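Local atomic coordinates of type I modular polyketide synthase (Streptomyces albus subsp. albus, PDB entry 6IYR), a protein that probably transfers an acyl extender unit from malonyl-type coenzyme A to the carrier protein in module 8 of the salinomycin polyketide synthase. Residues A[153-156]-A[157-161]; A[368-371]-A[372-376]; A[60-63]-A[64-67]. One frame throughout, in Å; residues are numbered along the deposited sequence.

Contact 1: A[153-156]-A[157-161]; sequences FASR and LAECA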
loop_
_atom_site.group_PDB
_atom_site.type_symbol
_atom_site.label_atom_id
_atom_site.label_comp_id
_atom_site.label_asym_id
_atom_site.label_seq_id
_atom_site.Cartn_x
_atom_site.Cartn_y
_atom_site.Cartn_z
ATOM N N PHE A 153 3.476 -15.274 0.207
ATOM C CA PHE A 153 3.988 -14.389 -0.847
ATOM C C PHE A 153 4.440 -15.131 -2.052
ATOM O O PHE A 153 4.073 -14.783 -3.175
ATOM C CB PHE A 153 5.115 -13.497 -0.365
ATOM C CG PHE A 153 5.402 -12.372 -1.303
ATOM C CD1 PHE A 153 4.468 -11.338 -1.477
ATOM C CD2 PHE A 153 6.462 -12.447 -2.164
ATOM C CE1 PHE A 153 4.710 -10.309 -2.384
ATOM C CE2 PHE A 153 6.731 -11.413 -3.065
ATOM C CZ PHE A 153 5.832 -10.377 -3.210
ATOM N N ALA A 154 5.196 -16.196 -1.844
ATOM C CA ALA A 154 5.840 -16.821 -2.969
ATOM C C ALA A 154 4.791 -17.485 -3.831
ATOM O O ALA A 154 4.944 -17.601 -5.053
ATOM C CB ALA A 154 6.866 -17.839 -2.517
ATOM N N SER A 155 3.733 -17.968 -3.214
ATOM C CA SER A 155 2.824 -18.762 -4.002
ATOM C C SER A 155 1.770 -17.863 -4.677
ATOM O O SER A 155 1.378 -18.108 -5.808
ATOM C CB SER A 155 2.207 -19.862 -3.149
ATOM O OG SER A 155 0.839 -19.632 -2.976
ATOM N N ARG A 156 1.378 -16.791 -4.011
ATOM C CA ARG A 156 0.509 -15.790 -4.644
ATOM C C ARG A 156 1.198 -15.065 -5.797
ATOM O O ARG A 156 0.618 -14.887 -6.864
ATOM C CB ARG A 156 0.048 -14.790 -3.603
ATOM C CG ARG A 156 -1.089 -13.884 -4.074
ATOM C CD ARG A 156 -2.210 -14.702 -4.689
ATOM N NE ARG A 156 -3.433 -13.924 -4.726
ATOM C CZ ARG A 156 -4.507 -14.265 -5.431
ATOM N NH1 ARG A 156 -5.586 -13.509 -5.404
ATOM N NH2 ARG A 156 -4.501 -15.347 -6.168
ATOM N N LEU A 157 2.478 -14.750 -5.624
ATOM C CA LEU A 157 3.239 -14.116 -6.678
ATOM C C LEU A 157 3.428 -15.050 -7.855
ATOM O O LEU A 157 3.353 -14.604 -8.987
ATOM C CB LEU A 157 4.586 -13.578 -6.172
ATOM C CG LEU A 157 5.249 -12.589 -7.128
ATOM C CD1 LEU A 157 4.671 -11.191 -6.946
ATOM C CD2 LEU A 157 6.765 -12.571 -6.955
ATOM N N ALA A 158 3.547 -16.360 -7.616
ATOM C CA ALA A 158 3.677 -17.317 -8.733
ATOM C C ALA A 158 2.353 -17.455 -9.473
ATOM O O ALA A 158 2.330 -17.610 -10.691
ATOM C CB ALA A 158 4.143 -18.697 -8.261
ATOM N N GLU A 159 1.257 -17.346 -8.740
ATOM C CA GLU A 159 -0.052 -17.269 -9.385
ATOM C C GLU A 159 -0.181 -16.002 -10.225
ATOM O O GLU A 159 -0.809 -16.036 -11.296
ATOM C CB GLU A 159 -1.178 -17.314 -8.347
ATOM C CG GLU A 159 -1.412 -18.697 -7.751
ATOM C CD GLU A 159 -2.247 -18.667 -6.485
ATOM O OE1 GLU A 159 -3.120 -17.792 -6.341
ATOM O OE2 GLU A 159 -1.923 -19.434 -5.569
ATOM N N CYS A 160 0.355 -14.875 -9.727
ATOM C CA CYS A 160 0.271 -13.630 -10.492
ATOM C C CYS A 160 1.056 -13.810 -11.767
ATOM O O CYS A 160 0.621 -13.390 -12.864
ATOM C CB CYS A 160 0.752 -12.424 -9.684
ATOM S SG CYS A 160 -0.388 -11.968 -8.382
ATOM N N ALA A 161 2.221 -14.436 -11.657
ATOM C CA ALA A 161 3.065 -14.646 -12.846
ATOM C C ALA A 161 2.341 -15.533 -13.884
ATOM O O ALA A 161 2.411 -15.277 -15.095
ATOM C CB ALA A 161 4.396 -15.252 -12.483
#

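Contact 2: A[368-371]-A[372-376]; sequences YWYR and NLRNT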
loop_
_atom_site.group_PDB
_atom_site.type_symbol
_atom_site.label_atom_id
_atom_site.label_comp_id
_atom_site.label_asym_id
_atom_site.label_seq_id
_atom_site.Cartn_x
_atom_site.Cartn_y
_atom_site.Cartn_z
ATOM N N TYR A 368 -15.430 0.897 -17.326
ATOM C CA TYR A 368 -14.906 1.306 -16.023
ATOM C C TYR A 368 -13.390 1.538 -16.086
ATOM O O TYR A 368 -12.897 2.505 -15.543
ATOM C CB TYR A 368 -15.210 0.278 -14.926
ATOM C CG TYR A 368 -14.798 0.756 -13.568
ATOM C CD1 TYR A 368 -15.653 1.523 -12.805
ATOM C CD2 TYR A 368 -13.517 0.523 -13.081
ATOM C CE1 TYR A 368 -15.269 1.987 -11.565
ATOM C CE2 TYR A 368 -13.096 1.042 -11.866
ATOM C CZ TYR A 368 -13.969 1.780 -11.112
ATOM O OH TYR A 368 -13.586 2.281 -9.874
ATOM N N TRP A 369 -12.661 0.586 -16.632
ATOM C CA TRP A 369 -11.207 0.658 -16.614
ATOM C C TRP A 369 -10.738 1.813 -17.485
ATOM O O TRP A 369 -9.822 2.531 -17.093
ATOM C CB TRP A 369 -10.545 -0.688 -16.982
ATOM C CG TRP A 369 -10.818 -1.716 -15.944
ATOM C CD1 TRP A 369 -11.604 -2.811 -16.078
ATOM C CD2 TRP A 369 -10.542 -1.595 -14.528
ATOM N NE1 TRP A 369 -11.836 -3.384 -14.859
ATOM C CE2 TRP A 369 -11.192 -2.659 -13.888
ATOM C CE3 TRP A 369 -9.774 -0.710 -13.759
ATOM C CZ2 TRP A 369 -11.084 -2.886 -12.517
ATOM C CZ3 TRP A 369 -9.731 -0.878 -12.380
ATOM C CH2 TRP A 369 -10.330 -2.003 -11.781
ATOM N N TYR A 370 -11.432 2.081 -18.599
ATOM C CA TYR A 370 -11.191 3.334 -19.300
ATOM C C TYR A 370 -11.468 4.571 -18.466
ATOM O O TYR A 370 -10.684 5.538 -18.490
ATOM C CB TYR A 370 -11.938 3.445 -20.632
ATOM C CG TYR A 370 -11.689 4.774 -21.302
ATOM C CD1 TYR A 370 -10.469 5.052 -21.848
ATOM C CD2 TYR A 370 -12.624 5.799 -21.245
ATOM C CE1 TYR A 370 -10.202 6.283 -22.423
ATOM C CE2 TYR A 370 -12.357 7.049 -21.792
ATOM C CZ TYR A 370 -11.118 7.281 -22.369
ATOM O OH TYR A 370 -10.831 8.496 -22.938
ATOM N N ARG A 371 -12.614 4.610 -17.804
ATOM C CA ARG A 371 -12.908 5.749 -16.962
ATOM C C ARG A 371 -11.870 5.998 -15.914
ATOM O O ARG A 371 -11.693 7.143 -15.488
ATOM C CB ARG A 371 -14.247 5.614 -16.256
ATOM C CG ARG A 371 -15.414 6.211 -17.022
ATOM C CD ARG A 371 -16.682 6.213 -16.175
ATOM N NE ARG A 371 -17.865 6.207 -17.028
ATOM C CZ ARG A 371 -18.521 5.116 -17.421
ATOM N NH1 ARG A 371 -19.574 5.242 -18.228
ATOM N NH2 ARG A 371 -18.151 3.908 -16.992
ATOM N N ASN A 372 -11.430 4.911 -15.300
ATOM C CA ASN A 372 -10.397 4.972 -14.263
ATOM C C ASN A 372 -9.182 5.728 -14.796
ATOM O O ASN A 372 -8.710 6.655 -14.159
ATOM C CB ASN A 372 -9.978 3.562 -13.891
ATOM C CG ASN A 372 -8.792 3.527 -12.950
ATOM O OD1 ASN A 372 -7.637 3.595 -13.391
ATOM N ND2 ASN A 372 -9.065 3.323 -11.658
ATOM N N LEU A 373 -8.739 5.355 -15.995
ATOM C CA LEU A 373 -7.571 5.991 -16.642
ATOM C C LEU A 373 -7.822 7.440 -17.046
ATOM O O LEU A 373 -6.944 8.294 -16.926
ATOM C CB LEU A 373 -7.139 5.164 -17.851
ATOM C CG LEU A 373 -5.820 5.539 -18.527
ATOM C CD1 LEU A 373 -4.642 5.418 -17.562
ATOM C CD2 LEU A 373 -5.653 4.585 -19.699
ATOM N N ARG A 374 -9.047 7.724 -17.452
ATOM C CA ARG A 374 -9.392 9.016 -18.014
ATOM C C ARG A 374 -9.700 10.067 -16.977
ATOM O O ARG A 374 -9.438 11.252 -17.178
ATOM C CB ARG A 374 -10.583 8.864 -18.971
ATOM C CG ARG A 374 -11.127 10.192 -19.482
ATOM C CD ARG A 374 -10.137 10.884 -20.405
ATOM N NE ARG A 374 -10.651 12.172 -20.916
ATOM C CZ ARG A 374 -10.561 13.323 -20.265
ATOM N NH1 ARG A 374 -10.114 13.371 -19.016
ATOM N NH2 ARG A 374 -10.918 14.446 -20.859
ATOM N N ASN A 375 -10.216 9.664 -15.837
ATOM C CA ASN A 375 -10.757 10.624 -14.907
ATOM C C ASN A 375 -9.939 10.842 -13.643
ATOM O O ASN A 375 -9.145 10.005 -13.276
ATOM C CB ASN A 375 -12.169 10.206 -14.555
ATOM C CG ASN A 375 -13.116 10.465 -15.710
ATOM O OD1 ASN A 375 -13.474 11.609 -15.968
ATOM N ND2 ASN A 375 -13.252 9.500 -16.545
ATOM N N THR A 376 -10.284 11.891 -12.918
ATOM C CA THR A 376 -9.616 12.271 -11.685
ATOM C C THR A 376 -9.712 11.156 -10.628
ATOM O O THR A 376 -10.722 10.504 -10.491
ATOM C CB THR A 376 -10.244 13.565 -11.116
ATOM O OG1 THR A 376 -10.170 14.603 -12.078
ATOM C CG2 THR A 376 -9.566 14.033 -9.871
HETATM O O HOH W 1 -12.518 10.278 -23.029
#

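Contact 3: A[60-63]-A[64-67]; sequences LAEF and TRGE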
loop_
_atom_site.group_PDB
_atom_site.type_symbol
_atom_site.label_atom_id
_atom_site.label_comp_id
_atom_site.label_asym_id
_atom_site.label_seq_id
_atom_site.Cartn_x
_atom_site.Cartn_y
_atom_site.Cartn_z
ATOM N N LEU A 60 9.783 -8.289 31.780
ATOM C CA LEU A 60 10.242 -9.207 30.765
ATOM C C LEU A 60 11.741 -9.136 30.659
ATOM O O LEU A 60 12.386 -10.135 30.553
ATOM C CB LEU A 60 9.606 -8.912 29.418
ATOM C CG LEU A 60 8.627 -9.947 28.897
ATOM C CD1 LEU A 60 8.220 -9.569 27.485
ATOM C CD2 LEU A 60 9.268 -11.318 28.898
ATOM N N ALA A 61 12.279 -7.932 30.728
ATOM C CA ALA A 61 13.705 -7.720 30.656
ATOM C C ALA A 61 14.398 -8.391 31.834
ATOM O O ALA A 61 15.426 -8.997 31.674
ATOM C CB ALA A 61 14.018 -6.245 30.616
ATOM N N GLU A 62 13.804 -8.308 33.016
ATOM C CA GLU A 62 14.377 -8.935 34.191
ATOM C C GLU A 62 14.438 -10.442 33.992
ATOM O O GLU A 62 15.430 -11.073 34.292
ATOM C CB GLU A 62 13.575 -8.568 35.438
ATOM C CG GLU A 62 13.798 -7.144 35.900
ATOM C CD GLU A 62 12.731 -6.646 36.850
ATOM O OE1 GLU A 62 12.620 -5.424 37.017
ATOM O OE2 GLU A 62 12.005 -7.469 37.424
ATOM N N PHE A 63 13.380 -11.008 33.441
ATOM C CA PHE A 63 13.353 -12.418 33.184
ATOM C C PHE A 63 14.419 -12.867 32.188
ATOM O O PHE A 63 15.063 -13.874 32.408
ATOM C CB PHE A 63 11.977 -12.810 32.672
ATOM C CG PHE A 63 11.952 -14.130 31.991
ATOM C CD1 PHE A 63 11.747 -15.280 32.711
ATOM C CD2 PHE A 63 12.151 -14.220 30.635
ATOM C CE1 PHE A 63 11.727 -16.503 32.094
ATOM C CE2 PHE A 63 12.134 -15.439 30.007
ATOM C CZ PHE A 63 11.924 -16.584 30.739
ATOM N N THR A 64 14.601 -12.136 31.095
ATOM C CA THR A 64 15.608 -12.528 30.112
ATOM C C THR A 64 17.031 -12.349 30.606
ATOM O O THR A 64 17.916 -13.067 30.218
ATOM C CB THR A 64 15.390 -12.066 28.642
ATOM O OG1 THR A 64 16.194 -10.945 28.330
ATOM C CG2 THR A 64 13.980 -11.787 28.329
ATOM N N ARG A 65 17.228 -11.390 31.490
ATOM C CA ARG A 65 18.538 -11.136 32.053
ATOM C C ARG A 65 19.057 -12.355 32.811
ATOM O O ARG A 65 20.222 -12.652 32.747
ATOM C CB ARG A 65 18.495 -9.945 32.994
ATOM C CG ARG A 65 18.546 -8.593 32.327
ATOM C CD ARG A 65 18.402 -7.509 33.366
ATOM N NE ARG A 65 18.175 -6.212 32.773
ATOM C CZ ARG A 65 17.241 -5.371 33.171
ATOM N NH1 ARG A 65 16.469 -5.682 34.188
ATOM N NH2 ARG A 65 17.102 -4.208 32.566
ATOM N N GLY A 66 18.192 -13.037 33.543
ATOM C CA GLY A 66 18.596 -14.207 34.278
ATOM C C GLY A 66 18.385 -15.508 33.538
ATOM O O GLY A 66 18.633 -16.563 34.077
ATOM N N GLU A 67 17.866 -15.433 32.328
ATOM C CA GLU A 67 17.576 -16.640 31.568
ATOM C C GLU A 67 18.673 -17.559 31.036
ATOM O O GLU A 67 18.584 -18.760 31.233
ATOM C CB GLU A 67 16.566 -16.362 30.472
ATOM C CG GLU A 67 15.850 -17.625 30.092
ATOM C CD GLU A 67 15.796 -18.566 31.258
ATOM O OE1 GLU A 67 15.358 -18.118 32.333
ATOM O OE2 GLU A 67 16.228 -19.729 31.106
#

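Contact 1: A[153-156]-A[157-161]
The guanidinium of R156 meets E159 at its edge: OE1 lies close to the guanidinium plane and is bound by NH2 at 2.8 Å, a salt bridge between residues i and i+3 on helix 151-164 of the acyltransferase domain. The carboxylate plane stands 74° away from that of the guanidinium, and NH2 comes in nearly along the C-O axis of OE1. R156 reaches it by a bend at chi2 (50°), which sends the chain across the extended side chain of E159 at about a right angle. The other flat group, the F153 ring, is approached obliquely by L157, which runs beside it in the same direction. Both side chains are buried, F153 against S201 and L202 of helix 188-208 and L157 against L172 and L176 of helix 172-177, whereas R156 and E159 both touch L235 of helix 235-248. One helix thus carries a buried apolar i,i+4 pair and an i,i+3 ion pair nearer solvent. Successive i to i+4 backbone bonds run beneath, the straightest from L157 N to F153 O (161°). The two methyl carbons of L157 each come up to a ring carbon of F153, CD1 lying 4.0 Å from CZ and CD2 4.1 Å from CE2.

Contact 2: A[368-371]-A[372-376]
The carbonyl oxygen of R371 is held twice by N375, by its backbone N at 2.9 Å and by its side-chain ND2 at 3.0 Å. ND2 lies in the carbonyl plane on a lone pair, and R371 O lies almost in the amide plane, so the second bond fixes the rotation of the N375 amide; the backbone N is tilted 34° from the carbonyl plane. A weak third bond comes from R374 N. This grip sits at the C-terminal end of helix 366-374, where N375 is the first residue to leave helical backbone angles, and its amide closes back on the last turn. With CG beside its own backbone N (chi1 -73°), N375 turns the amide toward R371.

One residue earlier on each side, R374 lays its aliphatic chain along Y370. CB stands over a face of the ring in a CH-pi contact, 4.1 Å from the Y370 centroid, while CD passes 3.5 Å from Y370 OH. The guanidinium is turned nearly perpendicular to the ring, at 86°. A water at the ring edge is 2.5 Å from Y370 OH and weakly accepts from R374 NE, and E328 takes R374 NH2 in a salt bridge.

The buried amide of N372 is satisfied at both ends: ND2 gives to E223 and to the carbonyl of S220, and OD1 receives from R245. S220 is the serine of a GxSxG sequence consistent with the nucleophile elbow of acyltransferases, and the bond to its carbonyl ties this helix to the backbone of that serine. Around it, W369 packs on helices 222-230 and 235-248 and Y370 on helix 331-337, before T376 leads into strand 377-378 at the edge of the mixed sheet.

Contact 3: A[60-63]-A[64-67]
A61 and T64 make the tightly packed, buried part of this contact on helix 50-65. T64 brings CG2 to 3.2 Å from L60 O, with W43 of strand 41-47 and L101 of helix 97-108 covering its side chain, and A61 packs on L104 of the same helix 97-108. Backbone bonds stay regular here, T64 N to L60 O and R65 N to A61 O both measuring 3.0 Å.

R65 lies along A61 from the exposed side. Its CG comes within 3.2 Å of A61 O, and the A61 methyl lies over one guanidinium face, offset toward the rim. The chain is extended from CG to NE, which carries the guanidinium back along the helix; there NH1 reaches 3.5 Å from E62 CG. Packing is looser further on: G66 N reaches E62 O only weakly, at 3.5 Å, and the exposed F63 ring meets E67 obliquely, OE1 standing 4.0 Å from F63 CE1. These two side chains run side by side with their planes 23° apart.

E62 OE1 and R65 NH1 remain 4.8 Å apart. R65 pairs instead with D105 of helix 97-108, which probably ties this helix end to that helix, while E62 pairs with R59 within its own helix.

All three are local contacts between residues three or four apart, on or at the end of a single helix, and none touches another. Contacts 1 and 2 both belong to the acyltransferase domain, their centres 27 Å apart and nearest atoms about 14 Å apart; both pack on helix 235-248, contact 1 through L235 and contact 2 through V241 and R245. Contact 2 is the one beside the presumed active site: N372 touches the GxSxG residues, and the L373 side chain lies about 4 Å from a bound phosphate, probably from the crystallisation liquor. Contact 3 is remote, its centre 58 Å from that of contact 2 across the chain's centre and 41 Å from that of contact 1.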